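Local coordinates for protein lovastatin nonaketide synthase, polyketide synthase component (Aspergillus terreus, PDB 7CPX) that builds, as a homodimeric megasynthase working with the partner enzyme lovC, the nonaketide dihydromonacolin L on the route to lovastatin, using malonyl-CoA, NADPH and S-adenosylmethionine, at residues V974-I979 with V1031-E1036; F993-Y998 with M1025-A1030. The protein carries 2 engineered substitutions. One frame throughout, in Å; residues are numbered along the deposited sequence.

Both interactions lie in the dehydratase domain, within its predicted N-terminal hotdog fold, with centres about 15 Å apart. Along the chain, segment 974-979 comes first, then 993-998 at the start of helix 995-1012, then 1025-1030 at the end of strand 1016-1027, and directly after it 1031-1036, so the pairing in interaction 2 falls between the two halves of interaction 1. They also touch: Val1031 O and Phe993 N are 3.0 Å apart in a probable hydrogen bond. Interaction 1 joins the loop after strand 967-974 to the short strand 1032-1033 and the turn that follows it, while interaction 2 seats the hotdog helix against its sheet, close to the predicted catalytic pair His985 and Asp1174.

Interaction 1 (V974-I979 with V1031-E1036); sequences VRPRDI and VIFDDE
Pro976 and Glu1036 bring the two backbones within 4.5 Å, CA to CA, where Arg977 N gives a fairly straight hydrogen bond to Glu1036 O (2.9 Å, 164° at the hydrogen). The same oxygen also lies against Arg975 CB and against Arg977 CG, which chi1 (61°) sets between the backbone N and the carbonyl carbon. Pro976 is wedged between Glu1036 and Phe1033: its CG sits 4.2 Å from the centroid of the Phe1033 ring in an off-centre CH-pi contact, and CD approaches Phe1033 CD1. Farther out, the ring edge at CE1 receives Val974 O near the ring plane, and CZ meets Val974 CG1 at 3.9 Å. Arg977 NH2 lies over the centre of the Arg975 guanidinium. Asp978 forms salt bridges to both arginines, OD1 to Arg977 NH1 (2.9 Å) and OD2 to Arg975 NH1 (3.3 Å, also a hydrogen bond), which should ease their repulsion; Arg975 NE also bonds to Asp1037 O. In the predicted N-terminal hotdog fold of the dehydratase domain, the Phe1033 side chain is about 7 Å from that of His985, the predicted proton acceptor. Strand 1040-1052 packs on Val974 and Phe1033, while Thr991 of strand 990-992 touches Pro976 and Phe1033.

Interaction 2 (F993-Y998 with M1025-A1030); sequences FPAAGY and MSIDKA
Tyr998 reaches from the first turn of helix 995-1012 toward strand 1016-1027 and meets Met1025 and Ile1027 with different parts of its side chain. Its CG stands anti to the carbonyl carbon and beside the backbone N (chi1 -58°); at the other end of the ring, OH lies near Lys1029 O and Ala1030 C. At the root, Tyr998 CB takes the methyl of Met1025, CE to CB 3.5 Å; the methionine chain is extended, with CG anti to the backbone N (chi1 176°), and delivers its end to the helix. Phe993 CD2 lies 3.3 Å over one face of the Tyr998 ring, toward the rim, while Ile1027 comes in obliquely by CD2 and CE2, its CG1 3.7 Å from Tyr998 CD2 and its CG2 3.9 Å from Tyr998 CE2. Ile1027 CG1 bridges two helix residues, since it also packs on Ala995 CB at 3.8 Å.

This is the central helix of a hotdog fold lying against the sheet that wraps it, with Pro994 as the N-cap residue and its carbonyl oxygen accepting from Tyr998 N. The helix start is near the predicted dehydratase site: the side chain of Ala995 is about 5 Å from that of Asp1174 and about 6 Å from that of His985, and Pro994 touches both residues.

At the far end of the ring, Tyr998 OH is hydrogen-bonded to Ser1077 OG of strand 1075-1087 and weakly to Val1031 N, which gives this buried hydroxyl two polar partners. Ser1077 OG also bonds to Lys1029 O, so one serine hydroxyl links the tyrosine to the backbone of 1025-1030.

Interaction 1 (V974-I979 with V1031-E1036)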
ATOM      1  N   VAL A 974      -0.565  15.423  -6.641  1.00 85.42           N
ATOM      2  CA  VAL A 974      -0.036  16.283  -7.691  1.00 85.42           C
ATOM      3  C   VAL A 974      -1.029  17.401  -7.973  1.00 85.42           C
ATOM      4  O   VAL A 974      -2.207  17.147  -8.246  1.00 85.42           O
ATOM      5  CB  VAL A 974       0.256  15.478  -8.964  1.00 85.42           C
ATOM      6  CG1 VAL A 974       0.646  16.404 -10.096  1.00 85.42           C
ATOM      7  CG2 VAL A 974       1.350  14.459  -8.709  1.00 85.42           C
ATOM      8  N   ARG A 975      -0.555  18.642  -7.901  1.00 88.07           N
ATOM      9  CA  ARG A 975      -1.271  19.779  -8.442  1.00 88.07           C
ATOM     10  C   ARG A 975      -0.382  20.486  -9.459  1.00 88.07           C
ATOM     11  O   ARG A 975       0.830  20.600  -9.240  1.00 88.07           O
ATOM     12  CB  ARG A 975      -1.694  20.769  -7.345  1.00 88.07           C
ATOM     13  CG  ARG A 975      -0.566  21.259  -6.459  1.00 88.07           C
ATOM     14  CD  ARG A 975      -0.920  22.585  -5.807  1.00 88.07           C
ATOM     15  NE  ARG A 975      -2.035  22.480  -4.873  1.00 88.07           N
ATOM     16  CZ  ARG A 975      -1.909  22.320  -3.562  1.00 88.07           C
ATOM     17  NH1 ARG A 975      -0.722  22.213  -2.988  1.00 88.07           N
ATOM     18  NH2 ARG A 975      -3.003  22.269  -2.808  1.00 88.07           N
ATOM     19  N   PRO A 976      -0.938  20.962 -10.574  1.00 88.02           N
ATOM     20  CA  PRO A 976      -0.074  21.461 -11.656  1.00 88.02           C
ATOM     21  C   PRO A 976       0.891  22.557 -11.234  1.00 88.02           C
ATOM     22  O   PRO A 976       2.020  22.587 -11.738  1.00 88.02           O
ATOM     23  CB  PRO A 976      -1.080  21.963 -12.698  1.00 88.02           C
ATOM     24  CG  PRO A 976      -2.288  21.140 -12.469  1.00 88.02           C
ATOM     25  CD  PRO A 976      -2.350  20.893 -10.992  1.00 88.02           C
ATOM     26  N   ARG A 977       0.498  23.463 -10.339  1.00 89.96           N
ATOM     27  CA  ARG A 977       1.414  24.541  -9.978  1.00 89.96           C
ATOM     28  C   ARG A 977       2.615  24.017  -9.201  1.00 89.96           C
ATOM     29  O   ARG A 977       3.702  24.600  -9.281  1.00 89.96           O
ATOM     30  CB  ARG A 977       0.690  25.625  -9.179  1.00 89.96           C
ATOM     31  CG  ARG A 977       0.093  25.176  -7.859  1.00 89.96           C
ATOM     32  CD  ARG A 977      -0.198  26.378  -6.975  1.00 89.96           C
ATOM     33  NE  ARG A 977      -1.100  26.065  -5.873  1.00 89.96           N
ATOM     34  CZ  ARG A 977      -0.716  25.579  -4.700  1.00 89.96           C
ATOM     35  NH1 ARG A 977       0.553  25.305  -4.444  1.00 89.96           N
ATOM     36  NH2 ARG A 977      -1.630  25.357  -3.760  1.00 89.96           N
ATOM     37  N   ASP A 978       2.447  22.926  -8.452  1.00 90.04           N
ATOM     38  CA  ASP A 978       3.579  22.319  -7.762  1.00 90.04           C
ATOM     39  C   ASP A 978       4.502  21.574  -8.714  1.00 90.04           C
ATOM     40  O   ASP A 978       5.666  21.339  -8.370  1.00 90.04           O
ATOM     41  CB  ASP A 978       3.086  21.369  -6.668  1.00 90.04           C
ATOM     42  CG  ASP A 978       2.443  22.103  -5.509  1.00 90.04           C
ATOM     43  OD1 ASP A 978       2.336  23.345  -5.578  1.00 90.04           O
ATOM     44  OD2 ASP A 978       2.045  21.440  -4.529  1.00 90.04           O
ATOM     45  N   ILE A 979       4.013  21.198  -9.891  1.00 87.65           N
ATOM     46  CA  ILE A 979       4.826  20.593 -10.940  1.00 87.65           C
ATOM     47  C   ILE A 979       4.826  21.584 -12.096  1.00 87.65           C
ATOM     48  O   ILE A 979       3.921  21.571 -12.939  1.00 87.65           O
ATOM     49  CB  ILE A 979       4.299  19.222 -11.372  1.00 87.65           C
ATOM     50  CG1 ILE A 979       4.201  18.297 -10.158  1.00 87.65           C
ATOM     51  CG2 ILE A 979       5.211  18.611 -12.417  1.00 87.65           C
ATOM     52  CD1 ILE A 979       3.845  16.872 -10.502  1.00 87.65           C
ATOM     53  N   VAL A1031      -6.134  11.594 -15.639  1.00 82.24           N
ATOM     54  CA  VAL A1031      -6.280  12.476 -14.486  1.00 82.24           C
ATOM     55  C   VAL A1031      -6.533  13.888 -15.001  1.00 82.24           C
ATOM     56  O   VAL A1031      -5.646  14.516 -15.582  1.00 82.24           O
ATOM     57  CB  VAL A1031      -5.045  12.426 -13.581  1.00 82.24           C
ATOM     58  CG1 VAL A1031      -4.944  13.689 -12.751  1.00 82.24           C
ATOM     59  CG2 VAL A1031      -5.112  11.216 -12.675  1.00 82.24           C
ATOM     60  N   ILE A1032      -7.742  14.389 -14.781  1.00 84.99           N
ATOM     61  CA  ILE A1032      -8.115  15.734 -15.198  1.00 84.99           C
ATOM     62  C   ILE A1032      -7.928  16.676 -14.018  1.00 84.99           C
ATOM     63  O   ILE A1032      -8.495  16.457 -12.942  1.00 84.99           O
ATOM     64  CB  ILE A1032      -9.566  15.773 -15.703  1.00 84.99           C
ATOM     65  CG1 ILE A1032      -9.822  14.648 -16.711  1.00 84.99           C
ATOM     66  CG2 ILE A1032      -9.870  17.126 -16.328  1.00 84.99           C
ATOM     67  CD1 ILE A1032      -8.910  14.672 -17.916  1.00 84.99           C
ATOM     68  N   PHE A1033      -7.134  17.723 -14.218  1.00 85.48           N
ATOM     69  CA  PHE A1033      -6.899  18.738 -13.199  1.00 85.48           C
ATOM     70  C   PHE A1033      -7.865  19.890 -13.440  1.00 85.48           C
ATOM     71  O   PHE A1033      -7.799  20.560 -14.474  1.00 85.48           O
ATOM     72  CB  PHE A1033      -5.452  19.221 -13.233  1.00 85.48           C
ATOM     73  CG  PHE A1033      -4.449  18.153 -12.912  1.00 85.48           C
ATOM     74  CD1 PHE A1033      -4.176  17.814 -11.602  1.00 85.48           C
ATOM     75  CD2 PHE A1033      -3.777  17.493 -13.922  1.00 85.48           C
ATOM     76  CE1 PHE A1033      -3.255  16.834 -11.301  1.00 85.48           C
ATOM     77  CE2 PHE A1033      -2.853  16.512 -13.631  1.00 85.48           C
ATOM     78  CZ  PHE A1033      -2.591  16.179 -12.317  1.00 85.48           C
ATOM     79  N   ASP A1034      -8.763  20.119 -12.480  1.00 95.68           N
ATOM     80  CA  ASP A1034      -9.721  21.210 -12.617  1.00 95.68           C
ATOM     81  C   ASP A1034      -9.012  22.555 -12.681  1.00 95.68           C
ATOM     82  O   ASP A1034      -9.393  23.432 -13.464  1.00 95.68           O
ATOM     83  CB  ASP A1034     -10.714  21.179 -11.456  1.00 95.68           C
ATOM     84  CG  ASP A1034     -11.824  22.200 -11.608  1.00 95.68           C
ATOM     85  OD1 ASP A1034     -11.892  22.854 -12.669  1.00 95.68           O
ATOM     86  OD2 ASP A1034     -12.630  22.349 -10.665  1.00 95.68           O
ATOM     87  N   ASP A1035      -7.979  22.736 -11.863  1.00 94.95           N
ATOM     88  CA  ASP A1035      -7.236  23.987 -11.828  1.00 94.95           C
ATOM     89  C   ASP A1035      -5.806  23.681 -11.412  1.00 94.95           C
ATOM     90  O   ASP A1035      -5.513  22.614 -10.867  1.00 94.95           O
ATOM     91  CB  ASP A1035      -7.879  24.996 -10.871  1.00 94.95           C
ATOM     92  CG  ASP A1035      -7.244  26.369 -10.955  1.00 94.95           C
ATOM     93  OD1 ASP A1035      -6.335  26.556 -11.792  1.00 94.95           O
ATOM     94  OD2 ASP A1035      -7.652  27.263 -10.185  1.00 94.95           O
ATOM     95  N   GLU A1036      -4.914  24.637 -11.678  1.00 93.94           N
ATOM     96  CA  GLU A1036      -3.504  24.435 -11.373  1.00 93.94           C
ATOM     97  C   GLU A1036      -3.262  24.190  -9.891  1.00 93.94           C
ATOM     98  O   GLU A1036      -2.239  23.599  -9.531  1.00 93.94           O
ATOM     99  CB  GLU A1036      -2.687  25.641 -11.838  1.00 93.94           C
ATOM    100  CG  GLU A1036      -3.013  26.932 -11.110  1.00 93.94           C
ATOM    101  CD  GLU A1036      -2.205  28.106 -11.624  1.00 93.94           C
ATOM    102  OE1 GLU A1036      -1.461  27.928 -12.612  1.00 93.94           O
ATOM    103  OE2 GLU A1036      -2.311  29.205 -11.041  1.00 93.94           O
TER

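Interaction 2 (F993-Y998 with M1025-A1030)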
ATOM      1  N   PHE A 993      -2.893  14.867 -16.623  1.00 82.12           N
ATOM      2  CA  PHE A 993      -1.631  14.205 -16.346  1.00 82.12           C
ATOM      3  C   PHE A 993      -1.262  13.326 -17.534  1.00 82.12           C
ATOM      4  O   PHE A 993      -2.059  12.459 -17.924  1.00 82.12           O
ATOM      5  CB  PHE A 993      -1.722  13.369 -15.075  1.00 82.12           C
ATOM      6  CG  PHE A 993      -0.386  12.949 -14.534  1.00 82.12           C
ATOM      7  CD1 PHE A 993       0.377  13.825 -13.785  1.00 82.12           C
ATOM      8  CD2 PHE A 993       0.106  11.680 -14.774  1.00 82.12           C
ATOM      9  CE1 PHE A 993       1.607  13.445 -13.287  1.00 82.12           C
ATOM     10  CE2 PHE A 993       1.333  11.292 -14.279  1.00 82.12           C
ATOM     11  CZ  PHE A 993       2.086  12.177 -13.534  1.00 82.12           C
ATOM     12  N   PRO A 994      -0.088  13.506 -18.138  1.00 82.44           N
ATOM     13  CA  PRO A 994       0.238  12.740 -19.343  1.00 82.44           C
ATOM     14  C   PRO A 994       0.331  11.250 -19.061  1.00 82.44           C
ATOM     15  O   PRO A 994       0.711  10.820 -17.970  1.00 82.44           O
ATOM     16  CB  PRO A 994       1.595  13.311 -19.770  1.00 82.44           C
ATOM     17  CG  PRO A 994       2.176  13.877 -18.527  1.00 82.44           C
ATOM     18  CD  PRO A 994       1.018  14.389 -17.733  1.00 82.44           C
ATOM     19  N   ALA A 995      -0.023  10.456 -20.072  1.00 81.85           N
ATOM     20  CA  ALA A 995       0.263   9.027 -20.014  1.00 81.85           C
ATOM     21  C   ALA A 995       1.763   8.797 -19.911  1.00 81.85           C
ATOM     22  O   ALA A 995       2.219   7.894 -19.199  1.00 81.85           O
ATOM     23  CB  ALA A 995      -0.307   8.328 -21.243  1.00 81.85           C
ATOM     24  N   ALA A 996       2.544   9.611 -20.622  1.00 83.39           N
ATOM     25  CA  ALA A 996       3.982   9.630 -20.401  1.00 83.39           C
ATOM     26  C   ALA A 996       4.302   9.906 -18.942  1.00 83.39           C
ATOM     27  O   ALA A 996       5.313   9.422 -18.427  1.00 83.39           O
ATOM     28  CB  ALA A 996       4.635  10.682 -21.293  1.00 83.39           C
ATOM     29  N   GLY A 997       3.455  10.676 -18.260  1.00 82.01           N
ATOM     30  CA  GLY A 997       3.646  10.882 -16.836  1.00 82.01           C
ATOM     31  C   GLY A 997       3.533   9.590 -16.053  1.00 82.01           C
ATOM     32  O   GLY A 997       4.366   9.295 -15.194  1.00 82.01           O
ATOM     33  N   TYR A 998       2.504   8.791 -16.351  1.00 80.84           N
ATOM     34  CA  TYR A 998       2.363   7.495 -15.691  1.00 80.84           C
ATOM     35  C   TYR A 998       3.550   6.597 -16.007  1.00 80.84           C
ATOM     36  O   TYR A 998       4.047   5.876 -15.135  1.00 80.84           O
ATOM     37  CB  TYR A 998       1.064   6.815 -16.127  1.00 80.84           C
ATOM     38  CG  TYR A 998      -0.192   7.614 -15.862  1.00 80.84           C
ATOM     39  CD1 TYR A 998      -0.456   8.141 -14.608  1.00 80.84           C
ATOM     40  CD2 TYR A 998      -1.113   7.838 -16.870  1.00 80.84           C
ATOM     41  CE1 TYR A 998      -1.605   8.868 -14.369  1.00 80.84           C
ATOM     42  CE2 TYR A 998      -2.259   8.563 -16.643  1.00 80.84           C
ATOM     43  CZ  TYR A 998      -2.503   9.076 -15.392  1.00 80.84           C
ATOM     44  OH  TYR A 998      -3.651   9.800 -15.169  1.00 80.84           O
ATOM     45  N   MET A1025       1.053  -2.166 -20.430  1.00 79.95           N
ATOM     46  CA  MET A1025       0.608  -1.004 -19.678  1.00 79.95           C
ATOM     47  C   MET A1025      -0.709  -0.485 -20.233  1.00 79.95           C
ATOM     48  O   MET A1025      -0.925  -0.459 -21.447  1.00 79.95           O
ATOM     49  CB  MET A1025       1.659   0.099 -19.717  1.00 79.95           C
ATOM     50  CG  MET A1025       1.207   1.377 -19.036  1.00 79.95           C
ATOM     51  SD  MET A1025       2.568   2.481 -18.642  1.00 79.95           S
ATOM     52  CE  MET A1025       1.703   3.779 -17.764  1.00 79.95           C
ATOM     53  N   SER A1026      -1.591  -0.067 -19.330  1.00 78.73           N
ATOM     54  CA  SER A1026      -2.901   0.447 -19.695  1.00 78.73           C
ATOM     55  C   SER A1026      -3.184   1.704 -18.893  1.00 78.73           C
ATOM     56  O   SER A1026      -3.026   1.711 -17.670  1.00 78.73           O
ATOM     57  CB  SER A1026      -3.992  -0.596 -19.439  1.00 78.73           C
ATOM     58  OG  SER A1026      -5.273  -0.082 -19.756  1.00 78.73           O
ATOM     59  N   ILE A1027      -3.597   2.760 -19.583  1.00 78.63           N
ATOM     60  CA  ILE A1027      -4.044   3.996 -18.952  1.00 78.63           C
ATOM     61  C   ILE A1027      -5.564   3.941 -18.901  1.00 78.63           C
ATOM     62  O   ILE A1027      -6.237   4.109 -19.923  1.00 78.63           O
ATOM     63  CB  ILE A1027      -3.550   5.232 -19.711  1.00 78.63           C
ATOM     64  CG1 ILE A1027      -2.037   5.403 -19.543  1.00 78.63           C
ATOM     65  CG2 ILE A1027      -4.270   6.472 -19.223  1.00 78.63           C
ATOM     66  CD1 ILE A1027      -1.212   4.418 -20.332  1.00 78.63           C
ATOM     67  N   ASP A1028      -6.110   3.709 -17.709  1.00 82.72           N
ATOM     68  CA  ASP A1028      -7.539   3.469 -17.560  1.00 82.72           C
ATOM     69  C   ASP A1028      -8.341   4.758 -17.423  1.00 82.72           C
ATOM     70  O   ASP A1028      -9.425   4.874 -18.006  1.00 82.72           O
ATOM     71  CB  ASP A1028      -7.792   2.575 -16.345  1.00 82.72           C
ATOM     72  CG  ASP A1028      -7.112   1.226 -16.466  1.00 82.72           C
ATOM     73  OD1 ASP A1028      -5.865   1.181 -16.410  1.00 82.72           O
ATOM     74  OD2 ASP A1028      -7.823   0.210 -16.616  1.00 82.72           O
ATOM     75  N   LYS A1029      -7.834   5.729 -16.668  1.00 82.80           N
ATOM     76  CA  LYS A1029      -8.559   6.971 -16.413  1.00 82.80           C
ATOM     77  C   LYS A1029      -7.569   8.123 -16.436  1.00 82.80           C
ATOM     78  O   LYS A1029      -6.689   8.208 -15.574  1.00 82.80           O
ATOM     79  CB  LYS A1029      -9.296   6.917 -15.076  1.00 82.80           C
ATOM     80  CG  LYS A1029     -10.090   8.172 -14.765  1.00 82.80           C
ATOM     81  CD  LYS A1029     -10.966   7.986 -13.540  1.00 82.80           C
ATOM     82  CE  LYS A1029     -11.858   9.194 -13.307  1.00 82.80           C
ATOM     83  NZ  LYS A1029     -12.827   8.978 -12.197  1.00 82.80           N
ATOM     84  N   ALA A1030      -7.713   9.007 -17.418  1.00 82.83           N
ATOM     85  CA  ALA A1030      -6.881  10.200 -17.471  1.00 82.83           C
ATOM     86  C   ALA A1030      -7.187  11.099 -16.282  1.00 82.83           C
ATOM     87  O   ALA A1030      -8.351  11.342 -15.953  1.00 82.83           O
ATOM     88  CB  ALA A1030      -7.117  10.949 -18.780  1.00 82.83           C
TER